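Local coordinates for protein endoglucanase (Clostridium thermocellum, PDB 2E4T) that hydrolyses beta-1,4-glucan chains such as cellulose and xyloglucan, this chain being the family 44 module of a larger, multidomain polysaccharide-degrading enzyme, at residues G253-I258 with K332-P337; Y233-Y238 with S326-W331; G121-E126 with S131-E136; A112-A117 with E127-S132. All coordinates share one frame; numbering follows the deposited sequence.

Contact 1. Residues G253-I258 with K332-P337; sequences GYRWFI and KKDFLP
R255 starts out extended, with CG opposite the backbone N (chi1 -163°), and then bends at chi3 (75°), which lays its guanidinium over F335. F335, with CG opposite the carbonyl carbon, puts its CD1-CE1 side against both the guanidinium and the indole of W256. Guanidinium and phenyl ring lie nearly flat against each other, their planes 16° apart, with R255 NH1 3.5 Å from F335 CE1 near the rim. The same nitrogen carries the polar part of the contact. It donates to the backbone oxygen of the residue before the phenylalanine, R255 NH1 to D334 O being 2.9 Å, and it forms a salt bridge with that residue's carboxylate, R255 NH1 to D334 OD2 being 2.7 Å. Both acceptors lie in the guanidinium plane, whereas the nitrogen sits above the carbonyl plane and above the carboxylate plane. The aspartate was modelled in two conformers, so the carboxylate half of this grip is less certain than the carbonyl half. W256 takes the rim of F335 on one indole face, W256 CE3 to F335 CD1 measuring 3.4 Å, in an oblique aromatic pair, while I258 CB covers the opposite face. Outside the two segments, R255 NH2 bonds to N341 and W256 NE1 to S345, tying both side chains to helix 338-349. W256 and P337 are the N-cap residues of helices 257-272 and 338-349, so the contact joins the N-terminal ends of the helices that follow strands 226-232 and 279-284 of the TIM-like barrel.

Contact 2. Residues Y233-Y238 with S326-W331; sequences YGFAAY and SWIGQW
F235 lies across the end of the W327 indole and the tip of I328 together, at the start of helix 235-240. F235 CD2 comes to 3.8 Å from W327 CH2, and the two rings are steeply inclined, with planes 81° apart and centroids separated by 5.9 Å. The aromatic pair is an oblique one. I328 approaches from the other helix with its delta carbon, F235 CB to I328 CD1 being 3.6 Å, while its CG2 branch lies over one face of the phenyl ring near the rim. W327 CG sits between the backbone N and the carbonyl carbon (chi1 67°), a torsion that carries the indole out across the gap, alongside I328; I328 CG1 consequently rests over the centre of one indole face, and CH2, the far corner of the six-membered ring, reaches F235 and A236. The backbone nitrogen of A236 lies 4.1 Å from W327 CH2, at the ring edge. Helix 327-331 is opened by S326, the N-cap, whose side chain accepts an almost straight bond, G329 N to S326 OG being 3.0 Å; E324 also bonds to this hydroxyl. The contact packs the short helix directly after barrel strand 226-232 against one inserted in the connection that follows strand 279-284, and I338 and K332 extend the cover on F235. No hydrogen bond crosses between the segments. Cohesion here therefore rests on carbon-to-carbon packing, while the S326 hydroxyl and the W327 indole nitrogen, which bonds to E287, find their partners elsewhere than across the contact.

Contact 3. Residues G121-E126 with S131-E136; sequences GPVSQE and SSRWKE
This is a buried contact, part polar and part apolar, in which R133, in the turn just before strand 134-138, and W134, the first residue of that strand, meet strand 121-122 and V123 just after it. R133 is curled, bent at both chi2 and chi3 (-57° and -54°), and presents its two terminal nitrogens to consecutive carbonyls. R133 NH1 donates to P122 O at 2.9 Å, well aligned, and R133 NH2 to G121 O at 3.1 Å; both nitrogens stand above the carbonyl planes. P122 O lies in the guanidinium plane, while G121 O is tilted from it. V123 covers one face of the guanidinium with its CG2 branch, 3.8 Å from R133 CZ, and turns the other methyl to the indole, where V123 CG1 lies 3.7 Å from W134 NE1. The arginine thus links the sheet of strands 58-59, 67-69 and 121-122 to that of strands 114-116, 134-138 and 155-157; strands 121-122 and 134-138 themselves follow barrel strand 104-109. D118 forms a salt bridge with R133 NE and E127 with NH1, so carboxylates and carbonyls together surround the buried, presumably cationic group. A type I turn from S131 to W134 carries the arginine. Within it, S131 OG accepts from R133 N at 3.1 Å, an ST turn that fixes the backbone from which the side chain departs. The indole nitrogen of W134 also makes a weak hydrogen bond to the E127 carbonyl.

Contact 4. Residues A112-A117 with E127-S132; sequences AGYVSA and ETAPSS
From Y114 to A117 and from A129 to S132 the chains run in nearly the same direction, 20° apart, with the CA atoms of Y114 and A129 6.9 Å apart and no hydrogen bond between them. The side chains close the gap. A129 sets its methyl over the face of the tyrosine in a CH-pi contact, A129 CB standing 3.4 Å from the centroid of the Y114 ring and 16° off the normal. Y114 CG is placed opposite the carbonyl carbon (chi1 -65°), which carries the ring across A129 and on to P130. The proline meets the far end of the ring: P130 CB lies 3.9 Å from Y114 CE1, and P130 CD 3.7 Å from Y114 OH. The peptide bond between A129 and P130 is cis, a sharp turn in the chain that sets both residues along the one ring. Strand 114-116 is an outer strand of a three-stranded sheet, paired antiparallel with strand 134-138; segment 127-132 is the loop leading into that partner, so the contact folds the loop back onto its own sheet near the surface. S131 OG gives a hydrogen bond to E127 O at 2.8 Å, spanning the bend, and the backbone of A129 is bonded to R196. Farther along, A117 CB abuts a backbone oxygen, S132 O, at 3.5 Å. The side chain of A117 is about 9 Å from the bound calcium ion.

In the fold
The four contacts form two clusters. Contacts 1 and 2 have centres 10 Å apart and touch through the F235 ring, whose CZ lies 3.6 Å from F335 CB, and through a probable backbone bond from I258 N to Y238 O; both lie away from the metal sites. Contacts 3 and 4, with centres 5 Å apart, share S131 and S132 and are joined by the pairing of strands 114-116 and 134-138, as in the probable bond from K135 N to V115 O at 2.9 Å. The W134 side chain of contact 3 is about 12 Å from the calcium ion, and the Y114 side chain of contact 4 about 7 Å from that of its ligand Y155. Contacts 1 and 4 come no nearer than about 14 Å between nearest atoms.

Contact 1. Residues G253-I258 with K332-P337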
# COMPACT_ATOMS: atom_id res chain seq x y z
N GLY A 253 -29.23 2.64 -4.35
CA GLY A 253 -29.03 1.27 -4.82
C GLY A 253 -27.64 0.71 -4.60
O GLY A 253 -27.38 -0.46 -4.96
N TYR A 254 -26.73 1.51 -4.03
CA TYR A 254 -25.37 1.04 -3.78
C TYR A 254 -25.15 0.89 -2.27
O TYR A 254 -25.47 1.79 -1.48
CB TYR A 254 -24.35 2.04 -4.32
CG TYR A 254 -24.33 2.11 -5.82
CD1 TYR A 254 -23.69 1.13 -6.59
CD2 TYR A 254 -24.95 3.14 -6.50
CE1 TYR A 254 -23.61 1.22 -7.96
CE2 TYR A 254 -24.93 3.24 -7.87
CZ TYR A 254 -24.24 2.31 -8.61
OH TYR A 254 -24.21 2.43 -9.96
N ARG A 255 -24.54 -0.23 -1.90
CA ARG A 255 -24.30 -0.54 -0.52
C ARG A 255 -23.27 0.43 0.10
O ARG A 255 -23.30 0.69 1.33
CB ARG A 255 -23.82 -2.02 -0.39
CG ARG A 255 -23.92 -2.61 1.01
CD ARG A 255 -23.65 -4.08 0.98
NE ARG A 255 -22.22 -4.44 0.80
CZ ARG A 255 -21.38 -4.87 1.72
NH1 ARG A 255 -21.74 -4.94 3.01
NH2 ARG A 255 -20.17 -5.28 1.35
N TRP A 256 -22.30 0.85 -0.70
CA TRP A 256 -21.25 1.78 -0.28
C TRP A 256 -20.64 2.41 -1.52
O TRP A 256 -20.82 1.91 -2.67
CB TRP A 256 -20.19 1.17 0.63
CG TRP A 256 -19.42 -0.02 0.17
CD1 TRP A 256 -19.69 -0.91 -0.86
CD2 TRP A 256 -18.24 -0.53 0.82
NE1 TRP A 256 -18.77 -1.94 -0.86
CE2 TRP A 256 -17.87 -1.72 0.15
CE3 TRP A 256 -17.50 -0.09 1.92
CZ2 TRP A 256 -16.78 -2.48 0.56
CZ3 TRP A 256 -16.43 -0.85 2.33
CH2 TRP A 256 -16.07 -2.03 1.65
N PHE A 257 -19.90 3.49 -1.31
CA PHE A 257 -19.23 4.22 -2.38
C PHE A 257 -18.28 3.32 -3.16
O PHE A 257 -18.17 3.48 -4.40
CB PHE A 257 -18.53 5.48 -1.86
CG PHE A 257 -17.80 6.18 -2.94
CD1 PHE A 257 -18.46 6.97 -3.86
CD2 PHE A 257 -16.41 6.02 -3.06
CE1 PHE A 257 -17.78 7.55 -4.94
CE2 PHE A 257 -15.72 6.60 -4.12
CZ PHE A 257 -16.40 7.37 -5.07
N ILE A 258 -17.61 2.36 -2.51
CA ILE A 258 -16.75 1.44 -3.28
C ILE A 258 -17.48 0.84 -4.45
O ILE A 258 -16.95 0.75 -5.58
CB ILE A 258 -16.28 0.30 -2.33
CG1 ILE A 258 -15.38 0.84 -1.19
CG2 ILE A 258 -15.61 -0.81 -3.11
CD1 ILE A 258 -14.06 1.43 -1.63
N LYS A 332 -19.94 -1.17 11.83
CA LYS A 332 -19.78 -1.48 10.41
C LYS A 332 -19.46 -2.96 10.18
O LYS A 332 -18.76 -3.33 9.24
CB LYS A 332 -18.72 -0.58 9.75
CG LYS A 332 -18.98 0.91 9.99
CD LYS A 332 -20.25 1.41 9.32
CE LYS A 332 -20.56 2.84 9.74
NZ LYS A 332 -21.74 3.37 9.05
N LYS A 333 -20.04 -3.83 11.04
CA LYS A 333 -19.83 -5.27 10.89
C LYS A 333 -20.20 -5.79 9.51
O LYS A 333 -19.62 -6.79 9.04
CB LYS A 333 -20.62 -6.05 11.95
CG LYS A 333 -20.05 -5.86 13.36
CD LYS A 333 -20.94 -6.58 14.37
CE LYS A 333 -20.35 -6.54 15.80
NZ LYS A 333 -20.32 -5.21 16.31
N ASP A 334 -21.18 -5.17 8.84
CA ASP A 334 -21.58 -5.60 7.53
C ASP A 334 -20.49 -5.47 6.48
O ASP A 334 -20.61 -6.06 5.40
CB ASP A 334 -22.82 -4.84 7.08
CG ASP A 334 -23.42 -5.37 5.79
OD1 ASP A 334 -23.72 -6.58 5.74
OD2 ASP A 334 -23.68 -4.57 4.85
N PHE A 335 -19.42 -4.71 6.79
CA PHE A 335 -18.33 -4.47 5.84
C PHE A 335 -17.03 -5.16 6.26
O PHE A 335 -15.99 -4.92 5.64
CB PHE A 335 -18.11 -2.97 5.66
CG PHE A 335 -19.31 -2.28 5.08
CD1 PHE A 335 -19.50 -2.24 3.69
CD2 PHE A 335 -20.24 -1.65 5.91
CE1 PHE A 335 -20.59 -1.62 3.17
CE2 PHE A 335 -21.35 -0.98 5.36
CZ PHE A 335 -21.51 -0.97 4.00
N LEU A 336 -17.09 -5.99 7.33
CA LEU A 336 -15.91 -6.69 7.84
C LEU A 336 -16.10 -8.19 7.59
O LEU A 336 -17.23 -8.70 7.65
CB LEU A 336 -15.72 -6.44 9.32
CG LEU A 336 -15.50 -4.98 9.68
CD1 LEU A 336 -15.32 -4.85 11.22
CD2 LEU A 336 -14.28 -4.39 8.92
N PRO A 337 -15.00 -8.93 7.34
CA PRO A 337 -13.62 -8.46 7.29
C PRO A 337 -13.39 -7.63 6.03
O PRO A 337 -14.05 -7.82 4.99
CB PRO A 337 -12.80 -9.75 7.27
CG PRO A 337 -13.75 -10.79 6.65
CD PRO A 337 -15.12 -10.39 7.14

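Contact 2. Residues Y233-Y238 with S326-W331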
# COMPACT_ATOMS: atom_id res chain seq x y z
N TYR A 233 -9.06 7.78 1.96
CA TYR A 233 -8.27 7.91 3.16
C TYR A 233 -8.58 6.84 4.23
O TYR A 233 -7.73 6.54 5.09
CB TYR A 233 -8.43 9.31 3.81
CG TYR A 233 -9.64 9.47 4.69
CD1 TYR A 233 -9.55 9.21 6.05
CD2 TYR A 233 -10.84 9.90 4.18
CE1 TYR A 233 -10.65 9.35 6.91
CE2 TYR A 233 -11.95 10.04 5.01
CZ TYR A 233 -11.84 9.78 6.36
OH TYR A 233 -12.90 9.91 7.25
N GLY A 234 -9.81 6.34 4.23
CA GLY A 234 -10.24 5.48 5.32
C GLY A 234 -11.71 5.17 5.16
O GLY A 234 -12.36 5.59 4.19
N PHE A 235 -12.23 4.40 6.13
CA PHE A 235 -13.51 3.75 5.96
C PHE A 235 -14.65 4.71 5.62
O PHE A 235 -15.50 4.36 4.78
CB PHE A 235 -13.85 2.92 7.22
CG PHE A 235 -15.03 2.06 6.99
CD1 PHE A 235 -14.87 0.76 6.48
CD2 PHE A 235 -16.34 2.55 7.17
CE1 PHE A 235 -15.96 -0.03 6.18
CE2 PHE A 235 -17.44 1.76 6.82
CZ PHE A 235 -17.21 0.49 6.33
N ALA A 236 -14.75 5.87 6.27
CA ALA A 236 -15.89 6.74 5.95
C ALA A 236 -15.88 7.19 4.49
O ALA A 236 -16.95 7.44 3.91
CB ALA A 236 -15.94 7.95 6.88
N ALA A 237 -14.70 7.31 3.88
CA ALA A 237 -14.64 7.57 2.45
C ALA A 237 -15.05 6.35 1.62
O ALA A 237 -15.71 6.48 0.59
CB ALA A 237 -13.26 8.08 2.04
N TYR A 238 -14.63 5.14 2.07
CA TYR A 238 -15.10 3.92 1.40
C TYR A 238 -16.63 3.88 1.39
O TYR A 238 -17.25 3.42 0.42
CB TYR A 238 -14.66 2.63 2.12
CG TYR A 238 -13.20 2.35 2.34
CD1 TYR A 238 -12.16 3.27 2.17
CD2 TYR A 238 -12.87 1.08 2.86
CE1 TYR A 238 -10.87 2.97 2.56
CE2 TYR A 238 -11.57 0.77 3.22
CZ TYR A 238 -10.56 1.69 3.10
OH TYR A 238 -9.31 1.35 3.52
N SER A 326 -13.37 -0.88 17.93
CA SER A 326 -13.31 0.38 17.20
C SER A 326 -14.71 0.72 16.74
O SER A 326 -15.62 -0.13 16.76
CB SER A 326 -12.42 0.30 15.98
OG SER A 326 -13.07 -0.38 14.93
N TRP A 327 -14.89 1.96 16.23
CA TRP A 327 -16.18 2.33 15.68
C TRP A 327 -16.55 1.49 14.47
O TRP A 327 -17.74 1.27 14.20
CB TRP A 327 -16.22 3.83 15.35
CG TRP A 327 -15.33 4.29 14.23
CD1 TRP A 327 -14.05 4.77 14.30
CD2 TRP A 327 -15.68 4.38 12.85
NE1 TRP A 327 -13.59 5.17 13.07
CE2 TRP A 327 -14.58 4.95 12.16
CE3 TRP A 327 -16.82 4.05 12.12
CZ2 TRP A 327 -14.60 5.20 10.78
CZ3 TRP A 327 -16.86 4.33 10.74
CH2 TRP A 327 -15.75 4.89 10.09
N ILE A 328 -15.54 1.03 13.72
CA ILE A 328 -15.76 0.16 12.56
C ILE A 328 -16.23 -1.21 13.04
O ILE A 328 -17.23 -1.78 12.54
CB ILE A 328 -14.53 0.10 11.67
CG1 ILE A 328 -14.14 1.50 11.19
CG2 ILE A 328 -14.83 -0.79 10.45
CD1 ILE A 328 -12.83 1.52 10.38
N GLY A 329 -15.52 -1.78 14.03
CA GLY A 329 -15.95 -3.08 14.59
C GLY A 329 -17.35 -3.02 15.19
O GLY A 329 -18.10 -4.01 15.11
N GLN A 330 -17.70 -1.89 15.81
CA GLN A 330 -19.02 -1.78 16.44
C GLN A 330 -20.13 -1.57 15.41
O GLN A 330 -21.16 -2.28 15.43
CB GLN A 330 -19.01 -0.68 17.47
CG GLN A 330 -20.39 -0.49 18.08
CD GLN A 330 -20.40 0.37 19.29
OE1 GLN A 330 -19.34 0.70 19.82
NE2 GLN A 330 -21.58 0.73 19.76
N TRP A 331 -19.96 -0.57 14.52
CA TRP A 331 -21.06 -0.08 13.70
C TRP A 331 -21.06 -0.58 12.27
O TRP A 331 -22.06 -0.38 11.57
CB TRP A 331 -21.09 1.46 13.71
CG TRP A 331 -21.37 2.05 15.06
CD1 TRP A 331 -20.45 2.57 15.94
CD2 TRP A 331 -22.62 2.11 15.72
NE1 TRP A 331 -21.08 3.01 17.07
CE2 TRP A 331 -22.42 2.76 16.95
CE3 TRP A 331 -23.95 1.77 15.35
CZ2 TRP A 331 -23.46 3.06 17.84
CZ3 TRP A 331 -25.00 2.07 16.25
CH2 TRP A 331 -24.73 2.71 17.47

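Contact 3. Residues G121-E126 with S131-E136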
# COMPACT_ATOMS: atom_id res chain seq x y z
N GLY A 121 5.74 30.70 -0.59
CA GLY A 121 5.30 30.68 0.80
C GLY A 121 3.78 30.53 0.87
O GLY A 121 3.11 29.97 -0.03
N PRO A 122 3.19 31.00 1.96
CA PRO A 122 1.78 30.71 2.23
C PRO A 122 0.85 31.26 1.14
O PRO A 122 0.98 32.41 0.71
CB PRO A 122 1.50 31.40 3.58
CG PRO A 122 2.51 32.55 3.60
CD PRO A 122 3.77 31.89 3.01
N VAL A 123 -0.15 30.44 0.81
CA VAL A 123 -1.24 30.84 -0.08
C VAL A 123 -2.41 31.25 0.79
O VAL A 123 -2.91 30.46 1.60
CB VAL A 123 -1.62 29.68 -1.03
CG1 VAL A 123 -2.78 30.09 -1.88
CG2 VAL A 123 -0.41 29.27 -1.90
N SER A 124 -2.84 32.52 0.64
CA SER A 124 -3.92 33.00 1.48
C SER A 124 -5.27 32.40 1.06
O SER A 124 -5.43 31.92 -0.09
CB SER A 124 -4.01 34.52 1.38
OG SER A 124 -4.56 34.84 0.12
N GLN A 125 -6.28 32.49 1.92
CA GLN A 125 -7.60 32.08 1.50
C GLN A 125 -8.11 32.95 0.36
O GLN A 125 -8.88 32.49 -0.50
CB GLN A 125 -8.59 32.07 2.68
CG GLN A 125 -9.88 31.39 2.30
CD GLN A 125 -10.78 31.11 3.47
OE1 GLN A 125 -10.45 31.29 4.61
NE2 GLN A 125 -11.99 30.66 3.18
N GLU A 126 -7.66 34.21 0.28
CA GLU A 126 -8.08 35.09 -0.82
C GLU A 126 -7.41 34.69 -2.13
O GLU A 126 -7.91 35.09 -3.19
CB GLU A 126 -7.79 36.55 -0.43
CG GLU A 126 -8.62 36.96 0.79
CD GLU A 126 -8.08 36.47 2.08
OE1 GLU A 126 -6.86 36.54 2.34
OE2 GLU A 126 -8.89 35.94 2.92
N SER A 131 -6.02 31.59 -8.98
CA SER A 131 -5.34 32.84 -8.64
C SER A 131 -3.94 32.78 -9.21
O SER A 131 -3.50 31.71 -9.71
CB SER A 131 -5.29 33.08 -7.13
OG SER A 131 -4.26 32.26 -6.56
N SER A 132 -3.18 33.86 -9.03
CA SER A 132 -1.81 33.88 -9.50
C SER A 132 -0.95 32.83 -8.81
O SER A 132 0.15 32.51 -9.32
CB SER A 132 -1.16 35.27 -9.23
OG SER A 132 -1.04 35.50 -7.86
N ARG A 133 -1.41 32.28 -7.68
CA ARG A 133 -0.61 31.30 -6.94
C ARG A 133 -0.73 29.88 -7.52
O ARG A 133 -0.02 28.99 -7.04
CB ARG A 133 -1.03 31.27 -5.47
CG ARG A 133 -0.96 32.64 -4.79
CD ARG A 133 0.40 33.31 -4.85
NE ARG A 133 1.48 32.47 -4.33
CZ ARG A 133 1.72 32.26 -3.04
NH1 ARG A 133 0.96 32.83 -2.11
NH2 ARG A 133 2.73 31.44 -2.70
N TRP A 134 -1.60 29.69 -8.50
CA TRP A 134 -1.91 28.34 -8.98
C TRP A 134 -1.90 28.28 -10.48
O TRP A 134 -2.25 29.27 -11.18
CB TRP A 134 -3.33 27.95 -8.49
CG TRP A 134 -3.50 27.97 -7.02
CD1 TRP A 134 -4.17 28.90 -6.29
CD2 TRP A 134 -2.98 27.02 -6.06
NE1 TRP A 134 -4.13 28.61 -4.95
CE2 TRP A 134 -3.39 27.46 -4.77
CE3 TRP A 134 -2.16 25.89 -6.18
CZ2 TRP A 134 -3.05 26.74 -3.63
CZ3 TRP A 134 -1.80 25.21 -5.04
CH2 TRP A 134 -2.25 25.63 -3.78
N LYS A 135 -1.62 27.08 -10.99
CA LYS A 135 -1.85 26.76 -12.40
C LYS A 135 -2.97 25.72 -12.48
O LYS A 135 -3.03 24.79 -11.65
CB LYS A 135 -0.60 26.18 -13.04
CG LYS A 135 0.61 27.10 -13.02
CD LYS A 135 0.40 28.41 -13.74
CE LYS A 135 1.65 29.28 -13.72
NZ LYS A 135 1.38 30.59 -14.43
N GLU A 136 -3.88 25.89 -13.44
CA GLU A 136 -4.95 24.96 -13.64
C GLU A 136 -4.45 23.68 -14.32
O GLU A 136 -3.73 23.78 -15.32
CB GLU A 136 -6.04 25.63 -14.53
CG GLU A 136 -7.27 24.72 -14.73
CD GLU A 136 -8.26 25.26 -15.72
OE1 GLU A 136 -8.50 26.49 -15.73
OE2 GLU A 136 -8.82 24.44 -16.52

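Contact 4. Residues A112-A117 with E127-S132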
# COMPACT_ATOMS: atom_id res chain seq x y z
N ALA A 112 -6.99 17.26 -8.22
CA ALA A 112 -7.83 18.15 -7.40
C ALA A 112 -8.17 19.44 -8.17
O ALA A 112 -9.20 20.05 -7.88
CB ALA A 112 -7.16 18.46 -6.08
N GLY A 113 -7.32 19.85 -9.08
CA GLY A 113 -7.68 20.84 -10.09
C GLY A 113 -6.62 21.86 -10.40
O GLY A 113 -6.65 22.46 -11.49
N TYR A 114 -5.69 22.08 -9.46
CA TYR A 114 -4.67 23.12 -9.59
C TYR A 114 -3.38 22.61 -8.92
O TYR A 114 -3.44 21.75 -8.00
CB TYR A 114 -5.10 24.41 -8.88
CG TYR A 114 -6.32 25.04 -9.52
CD1 TYR A 114 -6.17 26.03 -10.51
CD2 TYR A 114 -7.61 24.66 -9.18
CE1 TYR A 114 -7.28 26.58 -11.13
CE2 TYR A 114 -8.74 25.18 -9.81
CZ TYR A 114 -8.54 26.16 -10.79
OH TYR A 114 -9.66 26.69 -11.41
N VAL A 115 -2.27 23.20 -9.32
CA VAL A 115 -0.97 22.88 -8.75
C VAL A 115 -0.21 24.20 -8.49
O VAL A 115 -0.49 25.26 -9.12
CB VAL A 115 -0.12 21.95 -9.67
CG1 VAL A 115 -0.82 20.59 -9.75
CG2 VAL A 115 0.10 22.55 -11.03
N SER A 116 0.76 24.15 -7.58
CA SER A 116 1.47 25.37 -7.20
C SER A 116 2.12 26.06 -8.40
O SER A 116 2.89 25.43 -9.17
CB SER A 116 2.62 25.00 -6.25
OG SER A 116 2.10 24.57 -5.00
N ALA A 117 1.90 27.37 -8.52
CA ALA A 117 2.57 28.16 -9.55
C ALA A 117 3.98 28.57 -9.17
O ALA A 117 4.75 28.98 -10.05
CB ALA A 117 1.77 29.42 -9.85
N GLU A 127 -6.37 33.87 -2.06
CA GLU A 127 -5.66 33.33 -3.23
C GLU A 127 -6.10 31.89 -3.54
O GLU A 127 -5.44 31.18 -4.31
CB GLU A 127 -4.17 33.35 -2.97
CG GLU A 127 -3.59 34.78 -2.98
CD GLU A 127 -2.15 34.88 -2.51
OE1 GLU A 127 -1.68 34.05 -1.68
OE2 GLU A 127 -1.47 35.83 -3.00
N THR A 128 -7.25 31.46 -3.01
CA THR A 128 -7.83 30.18 -3.37
C THR A 128 -7.93 30.11 -4.87
O THR A 128 -8.30 31.08 -5.57
CB THR A 128 -9.20 30.01 -2.71
OG1 THR A 128 -9.02 29.94 -1.29
CG2 THR A 128 -9.95 28.76 -3.17
N ALA A 129 -7.64 28.92 -5.45
CA ALA A 129 -7.60 28.79 -6.89
C ALA A 129 -8.98 29.07 -7.49
O ALA A 129 -10.02 28.66 -6.93
CB ALA A 129 -7.19 27.36 -7.24
N PRO A 130 -9.01 29.67 -8.71
CA PRO A 130 -7.87 30.13 -9.48
C PRO A 130 -7.33 31.46 -8.94
O PRO A 130 -8.10 32.35 -8.52
CB PRO A 130 -8.45 30.33 -10.89
CG PRO A 130 -9.92 30.67 -10.63
CD PRO A 130 -10.30 29.80 -9.45
N SER A 131 -6.02 31.59 -8.98
CA SER A 131 -5.34 32.84 -8.64
C SER A 131 -3.94 32.78 -9.21
O SER A 131 -3.50 31.71 -9.71
CB SER A 131 -5.29 33.08 -7.13
OG SER A 131 -4.26 32.26 -6.56
N SER A 132 -3.18 33.86 -9.03
CA SER A 132 -1.81 33.88 -9.50
C SER A 132 -0.95 32.83 -8.81
O SER A 132 0.15 32.51 -9.32
CB SER A 132 -1.16 35.27 -9.23
OG SER A 132 -1.04 35.50 -7.86